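Local coordinates for DUF1573 domain-containing protein (PDB 2QSV) that is of unknown function, the part here being two C-terminal Ig-like beta-sandwich domains; a cysteine-type peptidase activity is only tentatively assigned, at residues A[8-13]-A[63-68]; A[43-48]-A[101-106]; A[124-129]-A[214-219]; A[158-163]-A[191-196]. One frame throughout, in Å; residues are numbered along the deposited sequence. Where two conformers were deposited one is given.

Contacts 1 and 2 are buried in the first Ig-like domain, and contacts 3 and 4 belong to the second. Contact 1 joins strand 9-11 and the next residue to strand 61-67 in the facing sheet. Contact 2 joins the turn before strand 46-47 to strand 94-105. The two share one core, since 9-11 pairs with 94-105 and 46-47 with 61-67, and both are almost wholly apolar. Contact 3 is partly buried and held by backbone hydrogen bonds within a sheet. Contact 4 lies at the surface next to a sodium site. Strands 195-204 and 211-219 pair, which links contacts 3 and 4. Arg158 of contact 4 lies beside Ser102 of contact 2, so the domains meet there.

Contact 1 (A[8-13]-A[63-68]); sequences ARLLFP and LNLSLA
The backbones of Leu10 and Phe12 face those of Leu65 and Leu67 across the interior of the first Ig-like beta sandwich. The separation is that of two packed sheets, not of paired strands. Leu10 CA lies 9.5 Å from Leu65 CA. The gap narrows to 8.0 Å between Phe12 CA and Leu67 CA. Strand 9-11 is the edge of the five-stranded sheet, beside strand 94-105. Strand 61-67 is an inner strand of the four-stranded sheet.

Phe12 carries most of the contact. With CG anti to the carbonyl carbon (chi1 -82°), its ring is set against Leu67, which covers one face. Leu67 CD1 sits almost exactly above the ring centre, 4.1 Å from the Phe12 centroid and only 2° off the normal. This is a CH-pi contact. Leu67 CB touches the ring further out, with Phe12 CE1 3.7 Å from it. At the ring edge, near the plane, Phe12 CZ lies 3.5 Å from Leu65 O. Two residues before Phe12, Leu10 crosses Leu65 at about a right angle. They meet through methyls, Leu10 CD1 and Leu65 CD2, 3.9 Å apart.

Val23 touches both Leu10 and Phe12 from strand 22-29. Phe45, Val46 and Leu103 also touch Phe12, so the ring is buried among side chains of both sheets. The side chains that meet here are all hydrocarbon. The two sheets are therefore held at this point by dispersion and by burial of apolar surface, with the CH-pi contact giving the ring face a defined partner.

Contact 2 (A[43-48]-A[101-106]); sequences PSFVSL and VSLPLV
The type I beta turn from Pro43 to Val46 packs Pro43 and Phe45 against Val101 and Leu103 inside the first Ig-like beta sandwich. The turn lies where the chain leaves strand 35-41 of one sheet and enters strand 46-47 of the other. Val101 and Leu103 are on strand 94-105 and point into the core. The turn is closed by the backbone bond from Val46 N to Pro43 O, 3.2 Å long.

Phe45 is the central side chain. Its CG stands between the backbone N and the carbonyl carbon (chi1 51°), and its ring is held between residues of both segments. Leu103 CB covers one face, 3.7 Å above the plane and offset toward the rim. It makes a CH-pi contact with the ring. Leu103 CD2 lies against the inner end of the same ring, 3.8 Å from Phe45 CD1. On the opposite face is Pro43 CB, over the ring centre and 3.9 Å above the plane of Phe45. The Pro43 ring also crosses Val101 at about a right angle, with Pro43 CG 3.7 Å from Val101 CB. Phe45 and Val101 slide past each other in opposite directions, with Val101 CG1 3.8 Å from Phe45 CE1. Val46 CG1 adds a looser apolar touch to Val101.

Leu67 of strand 61-67 touches both Phe45 and Leu103 and extends the core beyond the turn. Ser102 faces the other way, and its OG is hydrogen-bonded to Asp79. At the outer end of the Phe45 ring, CZ lies 3.5 Å from Val101 O, which sits at the ring edge, in its plane.

Contact 3 (A[124-129]-A[214-219]); sequences TYLDMG and IKVKAE
Tyr125, Leu126 and Asp127 pair in parallel with Lys215, Val216 and Lys217, the two strands running 10° apart. Five backbone bonds satisfy the facing groups. Thr124 O accepts from Lys215 N, 2.9 Å away. Lys215 O accepts from Leu126 N, nearly straight at 173°. Leu126 O takes Lys217 N, and Lys217 O takes Met128 N in a short bond of 2.6 Å. The next acceptor is Gly129 O, not Met128 O, and it receives Glu219 N at 2.9 Å. This skip of one residue is consistent with a beta bulge.

On the face that carries Tyr125, Asp127 and Lys217, the Lys217 chain is extended beyond CG, and its NZ donates to Tyr125 OH over 2.8 Å. Asp127 OD1 accepts from Gly129 N at 3.1 Å, an Asx turn over the same residues. A water bridges Asp127 OD1 (2.7 Å) and Glu219 OE2 (3.1 Å).

On the other face, the selenium of Met128, a selenomethionine, packs on Val216 CG1. Strand 125-130 is the edge of its sheet, and strand 211-219 continues the pairing to strand 195-204. Leu126 touches Ala138 of strand 136-144 in the facing sheet.

Contact 4 (A[158-163]-A[191-196]); sequences RNPALT and EGWQSI. With NA (sodium ion), chain C.
Asn159 and Trp193 reach toward each other tip to tip, their amide and ring planes 62° apart. With CG anti to the backbone N (chi1 -167°), the Asn159 amide is carried toward the indole. The amide oxygen OD1 comes within 3.4 Å of Trp193 CZ3. The other branch, ND2, lies 3.6 Å from Ile196 CG2.

Pro160 meets the indole at about a right angle, its CG at the edge near the ring plane, 3.7 Å from Trp193 CH2. Within its own segment, Glu191 CB lies over the ring centre, 3.6 Å above the plane of Trp193. From helix 185-190, Val187 touches Pro160 and Met188 touches Ile196.

Asn159 to Leu162 is a type I beta turn, closed by Leu162 N to Asn159 O (3.1 Å). Asn159 OD1 accepts from Ala161 N at 2.9 Å, in the carbonyl plane, an Asx turn that fixes the rotation of the amide. Asn159 O and Leu162 O bind the sodium ion at 2.6 Å and 2.8 Å, with Thr157 OG1 and three waters.

Across the segments the contact is mainly van der Waals. The indole tip rests on the side chain of a residue whose carbonyl binds the sodium, consistent with a second-shell position.

Contact 1 (A[8-13]-A[63-68])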
loop_
_atom_site.group_PDB
_atom_site.type_symbol
_atom_site.label_atom_id
_atom_site.label_comp_id
_atom_site.label_asym_id
_atom_site.label_seq_id
_atom_site.Cartn_x
_atom_site.Cartn_y
_atom_site.Cartn_z
ATOM N N ALA A 8 11.154 0.726 -6.303
ATOM C CA ALA A 8 11.116 -0.070 -5.088
ATOM C C ALA A 8 9.665 -0.538 -4.839
ATOM O O ALA A 8 9.447 -1.632 -4.291
ATOM C CB ALA A 8 11.629 0.741 -3.906
ATOM N N ARG A 9 8.702 0.295 -5.260
ATOM C CA ARG A 9 7.266 0.071 -5.053
ATOM C C ARG A 9 6.497 0.184 -6.369
ATOM O O ARG A 9 6.809 1.039 -7.196
ATOM C CB ARG A 9 6.698 1.120 -4.103
ATOM C CG ARG A 9 6.907 0.876 -2.618
ATOM C CD ARG A 9 5.896 1.714 -1.799
ATOM N NE ARG A 9 4.494 1.415 -2.139
ATOM C CZ ARG A 9 3.446 2.188 -1.840
ATOM N NH1 ARG A 9 3.603 3.340 -1.192
ATOM N NH2 ARG A 9 2.230 1.812 -2.205
ATOM N N LEU A 10 5.494 -0.661 -6.559
ATOM C CA LEU A 10 4.599 -0.552 -7.714
ATOM C C LEU A 10 3.176 -0.441 -7.172
ATOM O O LEU A 10 2.823 -1.108 -6.195
ATOM C CB LEU A 10 4.745 -1.744 -8.659
ATOM C CG LEU A 10 6.053 -2.028 -9.428
ATOM C CD1 LEU A 10 5.958 -3.357 -10.155
ATOM C CD2 LEU A 10 6.425 -0.915 -10.415
ATOM N N LEU A 11 2.369 0.424 -7.771
ATOM C CA LEU A 11 1.065 0.745 -7.198
ATOM C C LEU A 11 0.024 0.750 -8.291
ATOM O O LEU A 11 0.138 1.519 -9.253
ATOM C CB LEU A 11 1.111 2.088 -6.462
ATOM C CG LEU A 11 -0.174 2.682 -5.874
ATOM C CD1 LEU A 11 -0.873 1.775 -4.767
ATOM C CD2 LEU A 11 0.146 4.069 -5.308
ATOM N N PHE A 12 -0.940 -0.165 -8.182
ATOM C CA PHE A 12 -2.061 -0.203 -9.102
ATOM C C PHE A 12 -2.991 0.991 -8.781
ATOM O O PHE A 12 -3.005 1.475 -7.655
ATOM C CB PHE A 12 -2.819 -1.536 -8.993
ATOM C CG PHE A 12 -2.198 -2.661 -9.772
ATOM C CD1 PHE A 12 -2.438 -2.798 -11.141
ATOM C CD2 PHE A 12 -1.382 -3.584 -9.140
ATOM C CE1 PHE A 12 -1.850 -3.833 -11.889
ATOM C CE2 PHE A 12 -0.805 -4.638 -9.856
ATOM C CZ PHE A 12 -1.044 -4.765 -11.252
ATOM N N PRO A 13 -3.746 1.489 -9.786
ATOM C CA PRO A 13 -4.767 2.480 -9.407
ATOM C C PRO A 13 -5.852 1.842 -8.486
ATOM O O PRO A 13 -5.998 0.604 -8.463
ATOM C CB PRO A 13 -5.378 2.914 -10.738
ATOM C CG PRO A 13 -4.996 1.834 -11.739
ATOM C CD PRO A 13 -3.723 1.198 -11.231
ATOM N N LEU A 63 9.062 -5.582 -17.361
ATOM C CA LEU A 63 8.043 -6.503 -16.865
ATOM C C LEU A 63 6.705 -5.765 -16.700
ATOM O O LEU A 63 6.638 -4.705 -16.055
ATOM C CB LEU A 63 8.486 -7.185 -15.550
ATOM C CG LEU A 63 9.931 -7.719 -15.462
ATOM C CD1 LEU A 63 10.274 -8.224 -14.065
ATOM C CD2 LEU A 63 10.202 -8.800 -16.520
ATOM N N ASN A 64 5.665 -6.324 -17.313
ATOM C CA ASN A 64 4.312 -5.774 -17.215
ATOM C C ASN A 64 3.425 -6.690 -16.392
ATOM O O ASN A 64 3.059 -7.769 -16.837
ATOM C CB ASN A 64 3.694 -5.525 -18.604
ATOM C CG ASN A 64 4.568 -4.628 -19.480
ATOM O OD1 ASN A 64 5.027 -5.048 -20.545
ATOM N ND2 ASN A 64 4.836 -3.414 -19.018
ATOM N N LEU A 65 3.112 -6.250 -15.180
ATOM C CA LEU A 65 2.258 -7.004 -14.283
ATOM C C LEU A 65 0.812 -6.598 -14.552
ATOM O O LEU A 65 0.429 -5.442 -14.339
ATOM C CB LEU A 65 2.638 -6.715 -12.828
ATOM C CG LEU A 65 3.969 -7.184 -12.228
ATOM C CD1 LEU A 65 5.218 -6.692 -12.976
ATOM C CD2 LEU A 65 4.009 -6.699 -10.789
ATOM N N SER A 66 0.030 -7.554 -15.037
ATOM C CA SER A 66 -1.403 -7.380 -15.243
ATOM C C SER A 66 -2.186 -7.688 -13.988
ATOM O O SER A 66 -1.926 -8.687 -13.314
ATOM C CB SER A 66 -1.909 -8.326 -16.331
ATOM O OG SER A 66 -1.388 -7.944 -17.585
ATOM N N LEU A 67 -3.197 -6.864 -13.725
ATOM C CA LEU A 67 -4.073 -7.071 -12.609
ATOM C C LEU A 67 -4.980 -8.252 -12.866
ATOM O O LEU A 67 -5.635 -8.325 -13.895
ATOM C CB LEU A 67 -4.912 -5.805 -12.342
ATOM C CG LEU A 67 -5.761 -5.791 -11.069
ATOM C CD1 LEU A 67 -4.934 -5.952 -9.766
ATOM C CD2 LEU A 67 -6.598 -4.486 -11.041
ATOM N N ALA A 68 -5.038 -9.155 -11.900
ATOM C CA ALA A 68 -5.919 -10.307 -11.961
ATOM C C ALA A 68 -6.425 -10.576 -10.550
ATOM O O ALA A 68 -5.830 -11.356 -9.829
ATOM C CB ALA A 68 -5.142 -11.549 -12.530
#

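Contact 2 (A[43-48]-A[101-106])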
loop_
_atom_site.group_PDB
_atom_site.type_symbol
_atom_site.label_atom_id
_atom_site.label_comp_id
_atom_site.label_asym_id
_atom_site.label_seq_id
_atom_site.Cartn_x
_atom_site.Cartn_y
_atom_site.Cartn_z
ATOM N N PRO A 43 2.755 -11.483 -6.609
ATOM C CA PRO A 43 1.523 -11.176 -5.881
ATOM C C PRO A 43 0.331 -12.017 -6.358
ATOM O O PRO A 43 0.198 -12.266 -7.560
ATOM C CB PRO A 43 1.293 -9.705 -6.224
ATOM C CG PRO A 43 2.652 -9.165 -6.354
ATOM C CD PRO A 43 3.430 -10.258 -7.058
ATOM N N SER A 44 -0.528 -12.437 -5.431
ATOM C CA SER A 44 -1.703 -13.247 -5.773
ATOM C C SER A 44 -2.693 -12.559 -6.723
ATOM O O SER A 44 -3.547 -13.235 -7.318
ATOM C CB SER A 44 -2.458 -13.634 -4.511
ATOM O OG SER A 44 -3.005 -12.484 -3.903
ATOM N N PHE A 45 -2.584 -11.232 -6.846
ATOM C CA PHE A 45 -3.522 -10.432 -7.640
ATOM C C PHE A 45 -2.924 -9.968 -8.964
ATOM O O PHE A 45 -3.520 -9.142 -9.658
ATOM C CB PHE A 45 -4.057 -9.213 -6.839
ATOM C CG PHE A 45 -2.963 -8.356 -6.192
ATOM C CD1 PHE A 45 -2.326 -7.327 -6.896
ATOM C CD2 PHE A 45 -2.580 -8.579 -4.870
ATOM C CE1 PHE A 45 -1.326 -6.532 -6.282
ATOM C CE2 PHE A 45 -1.599 -7.780 -4.243
ATOM C CZ PHE A 45 -0.985 -6.754 -4.946
ATOM N N VAL A 46 -1.750 -10.494 -9.320
ATOM C CA VAL A 46 -1.155 -10.153 -10.614
ATOM C C VAL A 46 -0.871 -11.362 -11.507
ATOM O O VAL A 46 -0.776 -12.494 -11.033
ATOM C CB VAL A 46 0.132 -9.255 -10.534
ATOM C CG1 VAL A 46 -0.013 -8.078 -9.574
ATOM C CG2 VAL A 46 1.366 -10.072 -10.279
ATOM N N SER A 47 -0.728 -11.073 -12.801
ATOM C CA SER A 47 -0.321 -12.018 -13.837
ATOM C C SER A 47 0.971 -11.552 -14.471
ATOM O O SER A 47 1.134 -10.344 -14.741
ATOM C CB SER A 47 -1.385 -12.080 -14.927
ATOM O OG SER A 47 -2.161 -13.239 -14.761
ATOM N N LEU A 48 1.883 -12.497 -14.694
ATOM C CA LEU A 48 3.112 -12.254 -15.439
ATOM C C LEU A 48 3.581 -13.527 -16.175
ATOM O O LEU A 48 3.871 -14.549 -15.548
ATOM C CB LEU A 48 4.215 -11.730 -14.518
ATOM C CG LEU A 48 5.545 -11.270 -15.135
ATOM C CD1 LEU A 48 5.370 -9.949 -15.866
ATOM C CD2 LEU A 48 6.639 -11.150 -14.061
ATOM N N VAL A 101 4.341 -4.661 -4.326
ATOM C CA VAL A 101 3.265 -4.319 -5.212
ATOM C C VAL A 101 2.001 -4.052 -4.356
ATOM O O VAL A 101 1.587 -4.903 -3.556
ATOM C CB VAL A 101 3.047 -5.452 -6.238
ATOM C CG1 VAL A 101 2.036 -5.060 -7.292
ATOM C CG2 VAL A 101 4.402 -5.907 -6.891
ATOM N N SER A 102 1.394 -2.876 -4.531
ATOM C CA SER A 102 0.204 -2.458 -3.778
ATOM C C SER A 102 -1.023 -2.306 -4.650
ATOM O O SER A 102 -0.952 -1.842 -5.805
ATOM C CB SER A 102 0.446 -1.150 -3.028
ATOM O OG SER A 102 1.352 -1.375 -1.968
ATOM N N LEU A 103 -2.151 -2.728 -4.094
ATOM C CA LEU A 103 -3.445 -2.629 -4.739
ATOM C C LEU A 103 -4.463 -2.054 -3.747
ATOM O O LEU A 103 -4.731 -2.681 -2.707
ATOM C CB LEU A 103 -3.917 -4.026 -5.214
ATOM C CG LEU A 103 -5.344 -4.165 -5.779
ATOM C CD1 LEU A 103 -5.533 -3.271 -7.024
ATOM C CD2 LEU A 103 -5.647 -5.635 -6.076
ATOM N N PRO A 104 -5.021 -0.861 -4.058
ATOM C CA PRO A 104 -6.218 -0.351 -3.360
ATOM C C PRO A 104 -7.478 -0.961 -3.947
ATOM O O PRO A 104 -8.029 -0.437 -4.904
ATOM C CB PRO A 104 -6.175 1.189 -3.604
ATOM C CG PRO A 104 -4.854 1.442 -4.496
ATOM C CD PRO A 104 -4.542 0.077 -5.099
ATOM N N LEU A 105 -7.917 -2.088 -3.381
ATOM C CA LEU A 105 -9.045 -2.832 -3.911
ATOM C C LEU A 105 -10.308 -2.337 -3.192
ATOM O O LEU A 105 -10.388 -2.375 -1.941
ATOM C CB LEU A 105 -8.842 -4.351 -3.733
ATOM C CG LEU A 105 -9.977 -5.225 -4.282
ATOM C CD1 LEU A 105 -10.176 -5.083 -5.808
ATOM C CD2 LEU A 105 -9.833 -6.732 -3.900
ATOM N N VAL A 106 -11.273 -1.825 -3.960
ATOM C CA VAL A 106 -12.506 -1.265 -3.372
ATOM C C VAL A 106 -13.743 -2.125 -3.721
ATOM O O VAL A 106 -13.647 -3.041 -4.533
ATOM C CB VAL A 106 -12.716 0.276 -3.746
ATOM C CG1 VAL A 106 -11.504 1.131 -3.270
ATOM C CG2 VAL A 106 -12.969 0.473 -5.233
#

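Contact 3 (A[124-129]-A[214-219])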
loop_
_atom_site.group_PDB
_atom_site.type_symbol
_atom_site.label_atom_id
_atom_site.label_comp_id
_atom_site.label_asym_id
_atom_site.label_seq_id
_atom_site.Cartn_x
_atom_site.Cartn_y
_atom_site.Cartn_z
ATOM N N THR A 124 -9.640 15.126 8.223
ATOM C CA THR A 124 -8.613 14.580 7.320
ATOM C C THR A 124 -7.257 15.317 7.380
ATOM O O THR A 124 -6.393 15.120 6.538
ATOM C CB THR A 124 -9.130 14.433 5.888
ATOM O OG1 THR A 124 -9.707 15.669 5.470
ATOM C CG2 THR A 124 -10.196 13.290 5.811
ATOM N N TYR A 125 -7.094 16.150 8.396
ATOM C CA TYR A 125 -5.890 16.926 8.584
ATOM C C TYR A 125 -5.647 17.010 10.071
ATOM O O TYR A 125 -6.451 17.569 10.808
ATOM C CB TYR A 125 -6.053 18.319 7.970
ATOM C CG TYR A 125 -4.769 19.171 8.030
ATOM C CD1 TYR A 125 -3.817 19.118 7.018
ATOM C CD2 TYR A 125 -4.528 20.031 9.106
ATOM C CE1 TYR A 125 -2.638 19.922 7.062
ATOM C CE2 TYR A 125 -3.359 20.830 9.169
ATOM C CZ TYR A 125 -2.425 20.765 8.143
ATOM O OH TYR A 125 -1.277 21.560 8.208
ATOM N N LEU A 126 -4.557 16.433 10.528
ATOM C CA LEU A 126 -4.227 16.490 11.929
ATOM C C LEU A 126 -2.782 16.991 12.108
ATOM O O LEU A 126 -1.826 16.300 11.745
ATOM C CB LEU A 126 -4.385 15.091 12.588
ATOM C CG LEU A 126 -3.879 14.960 14.044
ATOM C CD1 LEU A 126 -4.673 15.836 15.025
ATOM C CD2 LEU A 126 -3.914 13.496 14.536
ATOM N N ASP A 127 -2.624 18.173 12.695
ATOM C CA ASP A 127 -1.274 18.663 13.002
ATOM C C ASP A 127 -1.042 18.457 14.475
ATOM O O ASP A 127 -1.658 19.131 15.305
ATOM C CB ASP A 127 -1.108 20.148 12.597
ATOM C CG ASP A 127 0.377 20.626 12.624
ATOM O OD1 ASP A 127 1.258 20.010 13.288
ATOM O OD2 ASP A 127 0.645 21.638 11.952
HETATM N N MSE A 128 -0.192 17.497 14.819
HETATM C CA MSE A 128 0.072 17.202 16.226
HETATM C C MSE A 128 1.053 18.149 16.928
HETATM O O MSE A 128 1.295 18.022 18.134
HETATM C CB MSE A 128 0.523 15.769 16.376
HETATM C CG MSE A 128 -0.531 14.826 15.850
HETATM SE SE MSE A 128 -0.052 13.027 16.147
HETATM C CE MSE A 128 0.309 12.990 18.017
ATOM N N GLY A 129 1.574 19.114 16.187
ATOM C CA GLY A 129 2.560 20.049 16.713
ATOM C C GLY A 129 3.892 19.414 17.092
ATOM O O GLY A 129 4.331 18.422 16.491
ATOM N N ILE A 214 -5.967 10.717 5.646
ATOM C CA ILE A 214 -5.787 11.674 6.670
ATOM C C ILE A 214 -4.312 12.060 6.670
ATOM O O ILE A 214 -3.444 11.194 6.828
ATOM C CB ILE A 214 -6.113 11.063 8.081
ATOM C CG1 ILE A 214 -7.578 10.620 8.138
ATOM C CG2 ILE A 214 -5.882 12.096 9.185
ATOM C CD1 ILE A 214 -7.815 9.719 9.348
ATOM N N LYS A 215 -4.039 13.345 6.498
ATOM C CA LYS A 215 -2.667 13.842 6.639
ATOM C C LYS A 215 -2.361 14.167 8.087
ATOM O O LYS A 215 -3.037 14.967 8.712
ATOM C CB LYS A 215 -2.423 15.091 5.777
ATOM C CG LYS A 215 -1.090 15.825 6.151
ATOM C CD LYS A 215 0.164 14.976 5.824
ATOM C CE LYS A 215 0.311 14.739 4.323
ATOM N NZ LYS A 215 0.936 13.458 3.972
ATOM N N VAL A 216 -1.353 13.508 8.622
ATOM C CA VAL A 216 -0.870 13.738 9.955
ATOM C C VAL A 216 0.516 14.438 9.908
ATOM O O VAL A 216 1.442 13.986 9.214
ATOM C CB VAL A 216 -0.763 12.407 10.728
ATOM C CG1 VAL A 216 -0.287 12.624 12.186
ATOM C CG2 VAL A 216 -2.130 11.649 10.718
ATOM N N LYS A 217 0.629 15.534 10.636
ATOM C CA LYS A 217 1.882 16.267 10.834
ATOM C C LYS A 217 2.340 16.247 12.279
ATOM O O LYS A 217 1.522 16.283 13.219
ATOM C CB LYS A 217 1.722 17.706 10.389
ATOM C CG LYS A 217 1.635 17.846 8.912
ATOM C CD LYS A 217 1.369 19.320 8.557
ATOM C CE LYS A 217 1.244 19.437 7.057
ATOM N NZ LYS A 217 0.971 20.862 6.716
ATOM N N ALA A 218 3.658 16.159 12.449
ATOM C CA ALA A 218 4.294 16.150 13.750
ATOM C C ALA A 218 5.741 16.669 13.600
ATOM O O ALA A 218 6.362 16.476 12.557
ATOM C CB ALA A 218 4.273 14.740 14.338
ATOM N N GLU A 219 6.248 17.353 14.622
ATOM C CA GLU A 219 7.663 17.785 14.659
ATOM C C GLU A 219 8.295 17.465 16.007
ATOM O O GLU A 219 7.586 17.350 17.023
ATOM C CB GLU A 219 7.827 19.267 14.282
ATOM C CG GLU A 219 7.078 20.231 15.165
ATOM C CD GLU A 219 6.853 21.599 14.498
ATOM O OE1 GLU A 219 7.859 22.229 14.079
ATOM O OE2 GLU A 219 5.670 22.040 14.410
HETATM O O HOH W 1 3.919 19.648 13.561
#

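Contact 4 (A[158-163]-A[191-196])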
loop_
_atom_site.group_PDB
_atom_site.type_symbol
_atom_site.label_atom_id
_atom_site.label_comp_id
_atom_site.label_asym_id
_atom_site.label_seq_id
_atom_site.Cartn_x
_atom_site.Cartn_y
_atom_site.Cartn_z
ATOM N N ARG A 158 2.268 4.062 6.054
ATOM C CA ARG A 158 3.561 3.685 5.457
ATOM C C ARG A 158 4.743 4.202 6.322
ATOM O O ARG A 158 5.787 3.578 6.391
ATOM C CB ARG A 158 3.690 4.212 4.005
ATOM C CG ARG A 158 2.596 3.747 3.011
ATOM C CD ARG A 158 2.505 2.226 2.860
ATOM N NE ARG A 158 1.614 1.810 1.753
ATOM C CZ ARG A 158 0.921 0.660 1.687
ATOM N NH1 ARG A 158 0.973 -0.223 2.689
ATOM N NH2 ARG A 158 0.160 0.391 0.607
ATOM N N ASN A 159 4.564 5.317 6.997
ATOM C CA ASN A 159 5.600 5.862 7.847
ATOM C C ASN A 159 5.765 5.053 9.139
ATOM O O ASN A 159 4.763 4.812 9.856
ATOM C CB ASN A 159 5.283 7.334 8.117
ATOM C CG ASN A 159 6.444 8.086 8.729
ATOM O OD1 ASN A 159 6.944 7.737 9.805
ATOM N ND2 ASN A 159 6.867 9.127 8.048
ATOM N N PRO A 160 7.031 4.617 9.444
ATOM C CA PRO A 160 7.330 3.794 10.595
ATOM C C PRO A 160 7.149 4.494 11.945
ATOM O O PRO A 160 7.136 3.818 12.957
ATOM C CB PRO A 160 8.823 3.410 10.381
ATOM C CG PRO A 160 9.377 4.545 9.626
ATOM C CD PRO A 160 8.275 4.898 8.655
ATOM N N ALA A 161 7.040 5.814 11.968
ATOM C CA ALA A 161 6.795 6.536 13.222
ATOM C C ALA A 161 5.281 6.653 13.545
ATOM O O ALA A 161 4.918 7.096 14.625
ATOM C CB ALA A 161 7.404 7.929 13.163
ATOM N N LEU A 162 4.433 6.264 12.596
ATOM C CA LEU A 162 2.975 6.510 12.654
ATOM C C LEU A 162 2.187 5.201 12.672
ATOM O O LEU A 162 2.378 4.357 11.791
ATOM C CB LEU A 162 2.531 7.340 11.448
ATOM C CG LEU A 162 1.018 7.644 11.248
ATOM C CD1 LEU A 162 0.378 8.484 12.353
ATOM C CD2 LEU A 162 0.803 8.333 9.918
ATOM N N THR A 163 1.312 5.042 13.667
ATOM C CA THR A 163 0.350 3.934 13.671
ATOM C C THR A 163 -1.086 4.435 13.832
ATOM O O THR A 163 -1.298 5.514 14.352
ATOM C CB THR A 163 0.632 2.885 14.772
ATOM O OG1 THR A 163 0.637 3.523 16.051
ATOM C CG2 THR A 163 1.979 2.184 14.529
ATOM N N GLU A 191 15.552 7.909 12.615
ATOM C CA GLU A 191 15.512 8.051 11.156
ATOM C C GLU A 191 16.012 9.409 10.659
ATOM O O GLU A 191 15.948 9.698 9.457
ATOM C CB GLU A 191 14.078 7.855 10.642
ATOM C CG GLU A 191 13.425 6.519 10.997
ATOM C CD GLU A 191 13.751 5.396 10.028
ATOM O OE1 GLU A 191 14.180 5.682 8.883
ATOM O OE2 GLU A 191 13.555 4.215 10.418
ATOM N N GLY A 192 16.468 10.261 11.583
ATOM C CA GLY A 192 16.929 11.609 11.242
ATOM C C GLY A 192 15.885 12.488 10.600
ATOM O O GLY A 192 16.194 13.260 9.693
ATOM N N TRP A 193 14.633 12.353 11.045
ATOM C CA TRP A 193 13.565 13.276 10.632
ATOM C C TRP A 193 13.338 14.270 11.771
ATOM O O TRP A 193 13.339 13.885 12.947
ATOM C CB TRP A 193 12.255 12.534 10.293
ATOM C CG TRP A 193 12.394 11.476 9.219
ATOM C CD1 TRP A 193 13.205 11.520 8.109
ATOM C CD2 TRP A 193 11.682 10.229 9.142
ATOM N NE1 TRP A 193 13.057 10.371 7.360
ATOM C CE2 TRP A 193 12.133 9.561 7.969
ATOM C CE3 TRP A 193 10.716 9.606 9.950
ATOM C CZ2 TRP A 193 11.636 8.305 7.584
ATOM C CZ3 TRP A 193 10.232 8.363 9.572
ATOM C CH2 TRP A 193 10.691 7.727 8.398
ATOM N N GLN A 194 13.188 15.546 11.423
ATOM C CA GLN A 194 12.836 16.563 12.405
ATOM C C GLN A 194 11.320 16.720 12.420
ATOM O O GLN A 194 10.745 17.169 13.407
ATOM C CB GLN A 194 13.502 17.912 12.088
ATOM C CG GLN A 194 14.971 18.030 12.513
ATOM C CD GLN A 194 15.155 18.052 14.026
ATOM O OE1 GLN A 194 15.820 17.182 14.586
ATOM N NE2 GLN A 194 14.564 19.043 14.693
ATOM N N SER A 195 10.692 16.360 11.304
ATOM C CA SER A 195 9.253 16.429 11.163
ATOM C C SER A 195 8.753 15.342 10.205
ATOM O O SER A 195 9.514 14.804 9.363
ATOM C CB SER A 195 8.840 17.818 10.689
ATOM O OG SER A 195 9.228 18.019 9.351
ATOM N N ILE A 196 7.479 14.991 10.356
ATOM C CA ILE A 196 6.838 14.080 9.418
ATOM C C ILE A 196 5.592 14.699 8.838
ATOM O O ILE A 196 4.985 15.571 9.434
ATOM C CB ILE A 196 6.494 12.699 10.034
ATOM C CG1 ILE A 196 5.635 12.833 11.301
ATOM C CG2 ILE A 196 7.736 11.871 10.267
ATOM C CD1 ILE A 196 4.932 11.548 11.685
HETATM NA NA NA C . 3.564 2.514 10.019
HETATM O O HOH W 2 4.940 1.066 8.465
HETATM O O HOH W 3 3.845 1.660 11.904
HETATM O O HOH W 4 1.780 0.696 10.473
#